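Local coordinates for protein SusD homolog (Bacteroides thetaiotaomicron VPI-5482, PDB 3IHV) that probably binds glycans at the cell surface, as SusD-family outer-membrane proteins do in partnership with a TonB-dependent transporter, at residues F135-L140 against N530-W535; K240-L245 against D318-L323; Y397-L402 against Y461-E466. One frame throughout, in Å; residues are numbered along the deposited sequence. Where two conformers were deposited one is given.

Contact 1: residues F135-L140 against N530-W535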
# COMPACT_ATOMS: atom_id res chain seq x y z
N PHE A 135 -6.49 -0.84 13.06
CA PHE A 135 -7.31 -0.54 14.21
C PHE A 135 -7.29 -1.59 15.30
O PHE A 135 -7.77 -1.33 16.39
CB PHE A 135 -8.74 -0.23 13.79
CG PHE A 135 -8.89 1.02 12.94
CD1 PHE A 135 -9.01 2.27 13.54
CD2 PHE A 135 -8.91 0.96 11.56
CE1 PHE A 135 -9.17 3.45 12.78
CE2 PHE A 135 -9.08 2.12 10.80
CZ PHE A 135 -9.20 3.35 11.42
N GLY A 136 -6.84 -2.80 14.96
CA GLY A 136 -6.65 -3.84 15.99
C GLY A 136 -7.85 -4.57 16.53
O GLY A 136 -7.87 -5.80 16.58
N ASN A 137 -8.85 -3.82 17.00
CA ASN A 137 -10.02 -4.33 17.69
C ASN A 137 -11.27 -3.80 17.00
O ASN A 137 -11.75 -2.71 17.31
CB ASN A 137 -9.90 -3.84 19.11
CG ASN A 137 -8.67 -4.39 19.77
OD1 ASN A 137 -8.64 -5.57 20.06
ND2 ASN A 137 -7.62 -3.56 19.93
N VAL A 138 -11.80 -4.62 16.09
CA VAL A 138 -12.82 -4.15 15.19
C VAL A 138 -14.05 -5.06 15.25
O VAL A 138 -14.02 -6.17 15.82
CB VAL A 138 -12.25 -4.00 13.76
CG1 VAL A 138 -10.97 -3.00 13.74
CG2 VAL A 138 -11.99 -5.37 13.11
N VAL A 139 -15.13 -4.55 14.68
CA VAL A 139 -16.39 -5.28 14.61
C VAL A 139 -16.46 -6.13 13.34
O VAL A 139 -16.18 -5.64 12.22
CB VAL A 139 -17.62 -4.32 14.59
CG1 VAL A 139 -18.92 -5.12 14.55
CG2 VAL A 139 -17.63 -3.41 15.78
N LEU A 140 -16.85 -7.39 13.52
CA LEU A 140 -17.19 -8.25 12.39
C LEU A 140 -18.64 -7.93 12.04
O LEU A 140 -19.57 -8.41 12.70
CB LEU A 140 -17.05 -9.73 12.72
CG LEU A 140 -15.63 -10.28 12.75
CD1 LEU A 140 -15.53 -11.70 13.31
CD2 LEU A 140 -15.06 -10.20 11.33
N ASN A 530 -14.19 -0.62 23.60
CA ASN A 530 -13.02 -0.21 24.36
C ASN A 530 -12.08 0.47 23.36
O ASN A 530 -11.88 -0.01 22.23
CB ASN A 530 -12.31 -1.41 24.98
CG ASN A 530 -13.04 -1.98 26.18
OD1 ASN A 530 -13.65 -1.24 26.98
ND2 ASN A 530 -12.92 -3.29 26.37
N GLN A 531 -11.52 1.60 23.78
CA GLN A 531 -10.53 2.31 23.02
C GLN A 531 -9.20 1.54 23.07
O GLN A 531 -8.94 0.81 24.01
CB GLN A 531 -10.37 3.74 23.56
CG GLN A 531 -9.36 4.61 22.80
CD GLN A 531 -9.65 4.68 21.32
OE1 GLN A 531 -9.12 3.87 20.54
NE2 GLN A 531 -10.53 5.58 20.92
N ASN A 532 -8.39 1.70 22.04
CA ASN A 532 -7.10 1.04 21.94
C ASN A 532 -6.10 1.51 23.00
O ASN A 532 -6.23 2.60 23.52
CB ASN A 532 -6.55 1.21 20.52
CG ASN A 532 -7.28 0.36 19.51
OD1 ASN A 532 -7.77 -0.73 19.86
ND2 ASN A 532 -7.37 0.83 18.28
N PRO A 533 -5.09 0.68 23.29
CA PRO A 533 -4.11 1.03 24.34
C PRO A 533 -3.50 2.41 24.16
O PRO A 533 -3.13 2.80 23.04
CB PRO A 533 -3.06 -0.09 24.21
CG PRO A 533 -3.87 -1.27 23.70
CD PRO A 533 -4.82 -0.64 22.69
N LYS A 534 -3.51 3.16 25.26
CA LYS A 534 -2.94 4.52 25.35
C LYS A 534 -3.63 5.60 24.53
O LYS A 534 -3.17 6.75 24.50
CB LYS A 534 -1.41 4.51 25.10
CG LYS A 534 -0.64 3.92 26.27
CD LYS A 534 0.86 3.94 26.01
CE LYS A 534 1.66 3.45 27.20
NZ LYS A 534 1.44 2.02 27.50
N TRP A 535 -4.75 5.26 23.92
CA TRP A 535 -5.53 6.27 23.15
C TRP A 535 -6.68 6.77 24.02
O TRP A 535 -7.06 6.11 24.99
CB TRP A 535 -6.10 5.71 21.84
CG TRP A 535 -5.08 5.59 20.74
CD1 TRP A 535 -4.39 4.49 20.37
CD2 TRP A 535 -4.65 6.65 19.88
NE1 TRP A 535 -3.54 4.79 19.31
CE2 TRP A 535 -3.68 6.11 19.00
CE3 TRP A 535 -4.97 8.02 19.78
CZ2 TRP A 535 -3.03 6.89 18.03
CZ3 TRP A 535 -4.33 8.78 18.79
CH2 TRP A 535 -3.39 8.22 17.94
OXT TRP A 535 -7.23 7.83 23.72

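Contact 2: residues K240-L245 against D318-L323. With EDO (1,2-ethanediol), chain O.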
# COMPACT_ATOMS: atom_id res chain seq x y z
N LYS A 240 10.92 -7.23 -16.37
CA LYS A 240 12.37 -7.20 -16.63
C LYS A 240 13.00 -5.91 -16.10
O LYS A 240 14.01 -5.95 -15.41
CB LYS A 240 12.65 -7.37 -18.13
CG LYS A 240 14.13 -7.28 -18.48
CD LYS A 240 14.37 -7.48 -20.00
CE LYS A 240 15.80 -7.15 -20.35
NZ LYS A 240 16.18 -7.51 -21.76
N ASP A 241 12.36 -4.78 -16.44
CA ASP A 241 12.85 -3.46 -16.07
C ASP A 241 12.05 -2.83 -14.94
O ASP A 241 10.86 -2.60 -15.06
CB ASP A 241 12.80 -2.55 -17.28
CG ASP A 241 13.68 -3.04 -18.39
OD1 ASP A 241 14.83 -3.43 -18.13
OD2 ASP A 241 13.22 -2.99 -19.55
N TYR A 242 12.73 -2.53 -13.84
CA TYR A 242 12.06 -1.90 -12.68
C TYR A 242 11.32 -0.65 -13.07
O TYR A 242 10.22 -0.41 -12.57
CB TYR A 242 13.08 -1.56 -11.62
CG TYR A 242 12.51 -1.21 -10.29
CD1 TYR A 242 11.96 -2.20 -9.45
CD2 TYR A 242 12.58 0.08 -9.80
CE1 TYR A 242 11.48 -1.88 -8.20
CE2 TYR A 242 12.11 0.39 -8.57
CZ TYR A 242 11.55 -0.57 -7.77
OH TYR A 242 11.07 -0.18 -6.55
N GLU A 243 11.93 0.13 -13.96
CA GLU A 243 11.32 1.38 -14.42
C GLU A 243 9.96 1.16 -15.08
O GLU A 243 9.08 2.00 -14.98
CB GLU A 243 12.29 2.14 -15.36
CG GLU A 243 11.71 3.47 -15.87
CD GLU A 243 12.70 4.32 -16.65
OE1 GLU A 243 13.90 4.02 -16.64
OE2 GLU A 243 12.25 5.27 -17.31
N GLN A 244 9.79 0.02 -15.75
CA GLN A 244 8.54 -0.30 -16.41
C GLN A 244 7.36 -0.31 -15.46
O GLN A 244 6.24 -0.02 -15.86
CB GLN A 244 8.65 -1.63 -17.19
CG GLN A 244 7.53 -1.83 -18.20
CD GLN A 244 7.57 -0.81 -19.34
OE1 GLN A 244 8.62 -0.59 -19.93
NE2 GLN A 244 6.43 -0.21 -19.67
N LEU A 245 7.57 -0.73 -14.21
CA LEU A 245 6.49 -0.66 -13.27
C LEU A 245 5.90 0.75 -13.13
O LEU A 245 4.67 0.91 -12.97
CB LEU A 245 6.96 -1.10 -11.86
CG LEU A 245 7.30 -2.57 -11.65
CD1 LEU A 245 8.15 -2.77 -10.42
CD2 LEU A 245 6.00 -3.42 -11.61
N ASP A 318 22.68 -0.78 -7.55
CA ASP A 318 21.24 -1.00 -7.40
C ASP A 318 20.51 0.11 -8.16
O ASP A 318 20.52 1.29 -7.73
CB ASP A 318 20.90 -0.96 -5.92
CG ASP A 318 19.47 -1.32 -5.63
OD1 ASP A 318 18.61 -1.15 -6.53
OD2 ASP A 318 19.21 -1.72 -4.48
N ILE A 319 19.88 -0.27 -9.28
CA ILE A 319 19.22 0.72 -10.15
C ILE A 319 17.91 1.24 -9.58
O ILE A 319 17.35 2.22 -10.07
CB ILE A 319 19.01 0.19 -11.61
CG1 ILE A 319 17.93 -0.89 -11.68
CG2 ILE A 319 20.38 -0.24 -12.21
CD1 ILE A 319 17.44 -1.17 -13.10
N ARG A 320 17.41 0.61 -8.54
CA ARG A 320 16.14 1.02 -7.98
C ARG A 320 16.26 2.32 -7.25
O ARG A 320 15.28 3.01 -7.10
CB ARG A 320 15.61 -0.01 -7.02
CG ARG A 320 15.27 -1.33 -7.67
CD ARG A 320 14.97 -2.40 -6.65
NE ARG A 320 16.17 -2.73 -5.86
CZ ARG A 320 16.24 -3.72 -4.97
NH1 ARG A 320 15.21 -4.51 -4.73
NH2 ARG A 320 17.35 -3.95 -4.31
N ARG A 321 17.45 2.63 -6.75
CA ARG A 321 17.66 3.83 -5.92
C ARG A 321 17.25 5.11 -6.66
O ARG A 321 16.39 5.83 -6.20
CB ARG A 321 19.08 3.89 -5.41
CG ARG A 321 19.39 5.13 -4.49
CD ARG A 321 20.86 5.17 -3.98
NE ARG A 321 21.71 5.12 -5.16
CZ ARG A 321 22.34 4.05 -5.63
NH1 ARG A 321 22.31 2.86 -4.99
NH2 ARG A 321 23.00 4.16 -6.76
N ASP A 322 17.84 5.35 -7.81
CA ASP A 322 17.49 6.52 -8.62
C ASP A 322 16.08 6.48 -9.22
O ASP A 322 15.53 7.53 -9.56
CB ASP A 322 18.52 6.73 -9.73
CG ASP A 322 19.88 7.05 -9.18
OD1 ASP A 322 19.97 7.72 -8.13
OD2 ASP A 322 20.87 6.63 -9.79
N LEU A 323 15.52 5.28 -9.39
CA LEU A 323 14.16 5.14 -9.87
C LEU A 323 13.14 5.37 -8.78
O LEU A 323 11.99 5.67 -9.11
CB LEU A 323 13.93 3.77 -10.50
CG LEU A 323 14.63 3.57 -11.82
CD1 LEU A 323 14.64 2.10 -12.27
CD2 LEU A 323 13.94 4.45 -12.91
C1 EDO O . 8.07 -0.61 -23.11
O1 EDO O . 9.28 -0.18 -22.47
C2 EDO O . 7.22 0.59 -23.47
O2 EDO O . 6.80 1.32 -22.31

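Contact 3: residues Y397-L402 against Y461-E466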
# COMPACT_ATOMS: atom_id res chain seq x y z
N TYR A 397 4.09 -8.76 -7.22
CA TYR A 397 4.72 -10.06 -6.99
C TYR A 397 6.06 -9.97 -6.27
O TYR A 397 6.41 -10.89 -5.52
CB TYR A 397 4.89 -10.74 -8.33
CG TYR A 397 5.37 -12.15 -8.35
CD1 TYR A 397 4.55 -13.20 -7.97
CD2 TYR A 397 6.63 -12.47 -8.84
CE1 TYR A 397 4.97 -14.51 -8.05
CE2 TYR A 397 7.05 -13.77 -8.93
CZ TYR A 397 6.20 -14.80 -8.53
OH TYR A 397 6.62 -16.09 -8.64
N ALA A 398 6.83 -8.88 -6.46
CA ALA A 398 8.11 -8.78 -5.74
C ALA A 398 7.90 -8.82 -4.20
O ALA A 398 8.71 -9.35 -3.48
CB ALA A 398 8.87 -7.49 -6.13
N ASP A 399 6.84 -8.18 -3.75
CA ASP A 399 6.46 -8.13 -2.31
C ASP A 399 6.22 -9.57 -1.86
O ASP A 399 6.74 -10.04 -0.81
CB ASP A 399 5.21 -7.25 -2.20
CG ASP A 399 4.82 -6.87 -0.78
OD1 ASP A 399 5.26 -7.50 0.20
OD2 ASP A 399 4.00 -5.92 -0.65
N VAL A 400 5.49 -10.33 -2.68
CA VAL A 400 5.20 -11.71 -2.35
C VAL A 400 6.48 -12.56 -2.33
O VAL A 400 6.66 -13.36 -1.42
CB VAL A 400 4.14 -12.36 -3.26
CG1 VAL A 400 3.88 -13.81 -2.80
CG2 VAL A 400 2.81 -11.53 -3.25
N LEU A 401 7.39 -12.35 -3.28
CA LEU A 401 8.66 -13.09 -3.24
C LEU A 401 9.39 -12.79 -1.93
O LEU A 401 9.92 -13.68 -1.28
CB LEU A 401 9.58 -12.77 -4.42
CG LEU A 401 9.14 -13.32 -5.77
CD1 LEU A 401 10.00 -12.79 -6.94
CD2 LEU A 401 9.10 -14.85 -5.78
N LEU A 402 9.41 -11.51 -1.55
CA LEU A 402 10.12 -11.15 -0.31
C LEU A 402 9.41 -11.75 0.92
O LEU A 402 10.06 -12.22 1.87
CB LEU A 402 10.27 -9.65 -0.19
CG LEU A 402 11.18 -9.00 -1.24
CD1 LEU A 402 11.31 -7.49 -1.05
CD2 LEU A 402 12.57 -9.63 -1.20
N TYR A 461 14.27 -1.35 0.00
CA TYR A 461 14.83 -1.12 -1.34
C TYR A 461 13.88 -1.48 -2.47
O TYR A 461 13.87 -0.81 -3.53
CB TYR A 461 16.17 -1.84 -1.52
CG TYR A 461 17.29 -1.37 -0.58
CD1 TYR A 461 17.27 -0.10 0.01
CD2 TYR A 461 18.42 -2.14 -0.39
CE1 TYR A 461 18.31 0.34 0.81
CE2 TYR A 461 19.48 -1.70 0.38
CZ TYR A 461 19.42 -0.46 0.98
OH TYR A 461 20.48 -0.04 1.75
N GLU A 462 13.02 -2.48 -2.24
CA GLU A 462 12.11 -2.90 -3.29
C GLU A 462 10.82 -2.10 -3.34
O GLU A 462 10.33 -1.75 -4.44
CB GLU A 462 11.77 -4.39 -3.13
CG GLU A 462 10.83 -4.91 -4.21
CD GLU A 462 11.36 -4.78 -5.64
OE1 GLU A 462 12.62 -4.67 -5.86
OE2 GLU A 462 10.50 -4.73 -6.57
N LEU A 463 10.28 -1.81 -2.17
CA LEU A 463 8.92 -1.29 -2.03
C LEU A 463 8.79 0.13 -1.45
O LEU A 463 7.70 0.54 -1.08
CB LEU A 463 8.15 -2.26 -1.12
CG LEU A 463 8.13 -3.72 -1.55
CD1 LEU A 463 7.64 -4.60 -0.37
CD2 LEU A 463 7.24 -3.90 -2.74
N SER A 464 9.90 0.87 -1.37
CA SER A 464 9.90 2.17 -0.75
C SER A 464 8.76 3.03 -1.22
O SER A 464 8.47 3.03 -2.40
CB SER A 464 11.23 2.91 -1.00
OG SER A 464 11.49 3.14 -2.38
N PHE A 465 8.07 3.70 -0.27
CA PHE A 465 7.02 4.68 -0.55
C PHE A 465 5.69 4.08 -1.05
O PHE A 465 4.72 4.82 -1.22
CB PHE A 465 7.53 5.78 -1.50
CG PHE A 465 8.92 6.21 -1.19
CD1 PHE A 465 9.27 6.65 0.09
CD2 PHE A 465 9.92 6.12 -2.17
CE1 PHE A 465 10.58 6.99 0.38
CE2 PHE A 465 11.23 6.46 -1.85
CZ PHE A 465 11.56 6.87 -0.58
N GLU A 466 5.64 2.76 -1.26
CA GLU A 466 4.43 2.09 -1.75
C GLU A 466 3.43 1.69 -0.62
O GLU A 466 2.48 0.95 -0.86
CB GLU A 466 4.80 0.86 -2.57
CG GLU A 466 5.56 1.18 -3.84
CD GLU A 466 6.04 -0.05 -4.57
OE1 GLU A 466 5.22 -0.95 -4.89
OE2 GLU A 466 7.26 -0.12 -4.83

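Contact 1: residues F135-L140 against N530-W535
Asn532 joins Phe135 and Asn137 in a small, buried polar contact between two loops: the one that leaves helix 107-135, and the C-terminal tail that follows helix 520-525. The work is done by one amide, which uses both of its ends. Asn532 ND2 donates to Phe135 O at 2.9 Å, coming from above the carbonyl plane, while Asn532 OD1 accepts from Asn137 ND2 at 2.8 Å in a fairly straight bond (160° at the hydrogen). The two amide planes are turned 51° apart, yet OD1 lies in the plane of the Asn137 amide. With CG of Asn532 anti to its carbonyl carbon (chi1 -73°), the amide is carried across to the other loop. Phe135 O is gripped twice, because Asn137 N also reaches it, at 2.8 Å and from the opposite face. That second bond closes a classic gamma turn centred on Gly136, whose positive phi suits glycine; a CB there would also be crowded by Asn137 ND2. On the tail, Asn532 N donates to Gln531 OE1 at 2.7 Å, and a type II turn runs from Asn532 to Trp535, with Pro533 and Lys534 at its corners. A leucine in place of Asn532 would probably leave Asn137 ND2 without its acceptor and Phe135 O with one donor fewer. Asn532 ND2 has a further acceptor in Phe516 O, which ties the tail to the preceding chain. Around the contact, Phe135 meets Trp81 edge-to-face and also touches Val77, both on helix 75-101, while Val138 packs among Trp81, Leu131 and Val162, setting the loop among helices 75-101, 107-135 and 159-176.

Contact 2: residues K240-L245 against D318-L323
Tyr242 and Arg320 lie 6.9 Å apart at their CA atoms, and Glu243 and Leu323 6.6 Å apart, where the first turns of helix 242-250 and of the short helix 320-324 come together within the largely helical SusD fold. The start of the second helix carries a capping motif: Asp318 OD1 accepts from Arg320 N, an Asx turn that gives the chain its bend into the helix. Aspartate suits this place because one carboxylate can take the backbone N-H and the arginine side chain together. Arg320 NE meets Asp318 OD1 at 3.0 Å, almost straight (173° at the hydrogen), and Arg320 NH2 meets Asp318 OD2 at 2.9 Å, a side-on salt bridge by two nitrogens, with the carboxylate at the edge of the guanidinium, which fixes that group's rotation. This sets the aliphatic part of the arginine over the tyrosine. Arg320 CG sits 3.5 Å from the centroid of the Tyr242 ring, nearly on the ring normal, in a CH-pi contact; the guanidinium plane stands at 84° to the ring, and it is the methylene that lies over the face. With CG of Tyr242 anti to the backbone N (chi1 -167°), the ring is thrown out from its helix beneath the arginine chain, and its OH reaches Glu462 O. Arg320 NH1 forms salt bridges with Glu458 and Glu462. Leu323 fills the angle between two residues: its CD1 lies near the ring plane, 3.8 Å from Tyr242 CD2, while its other branch crosses Glu243. Tyr376 on helix 373-376 touches both Leu323 and Glu243. Glutamate works here mainly through its methylenes, although Leu323 CD2 also nears the carboxylate; the extended chain passes across that methyl, coming closest at Glu243 CB to Leu323 CD2, 3.7 Å.

Contact 3: residues Y397-L402 against Y461-E466
Ala398, Asp399 and Leu402, on the first turns of helix 397-412, pack against Glu462 and Leu463 near the end of helix 448-463, a buried helix-to-helix contact in the SusD fold. The small Ala398 lets a carboxylate come close, with Glu462 OE2 only 3.2 Å from Ala398 CB. Glu462 sets its CG anti to the backbone N (chi1 -179°) and then bends at chi2, so that the chain lies over the alanine. One turn on, Leu402 CD1 rests 3.8 Å from Glu462 CB and crosses the methylenes. Leu463 meets Asp399 at about a right angle, its CD1 3.6 Å from Asp399 CG.

Further out, arginines and a lysine hold these buried acids. Glu462 OE1 pairs with Arg320 and OE2 with Arg396 and Arg429; Asp399 OD1 pairs with Arg459 and OD2 with Lys204. Such partners probably keep both acids ionised and fix their rotation. From Leu463 to Glu466 the chain makes a type II turn, with Phe465 at positive phi, closed by Glu466 N on Leu463 O at 3.0 Å.

From the N terminus, the chain first reaches 135-140, whose partner is the C-terminal tail, so contact 1 closes a loop of nearly 400 residues with the other two nested inside it. It ties the end of helix 107-135 and the loop after it to that tail. Contact 2 comes next, joining helix 242-250 to helix 320-324; it is complete before contact 3 joins helix 397-412 to the end of helix 448-463, so these two stand in series and do not cross. They nevertheless adjoin in space, Tyr242 and Arg320 of contact 2 both reaching Glu462 of contact 3. Contact 1 lies about 39 Å from contact 2, centre to centre, across the middle of the chain.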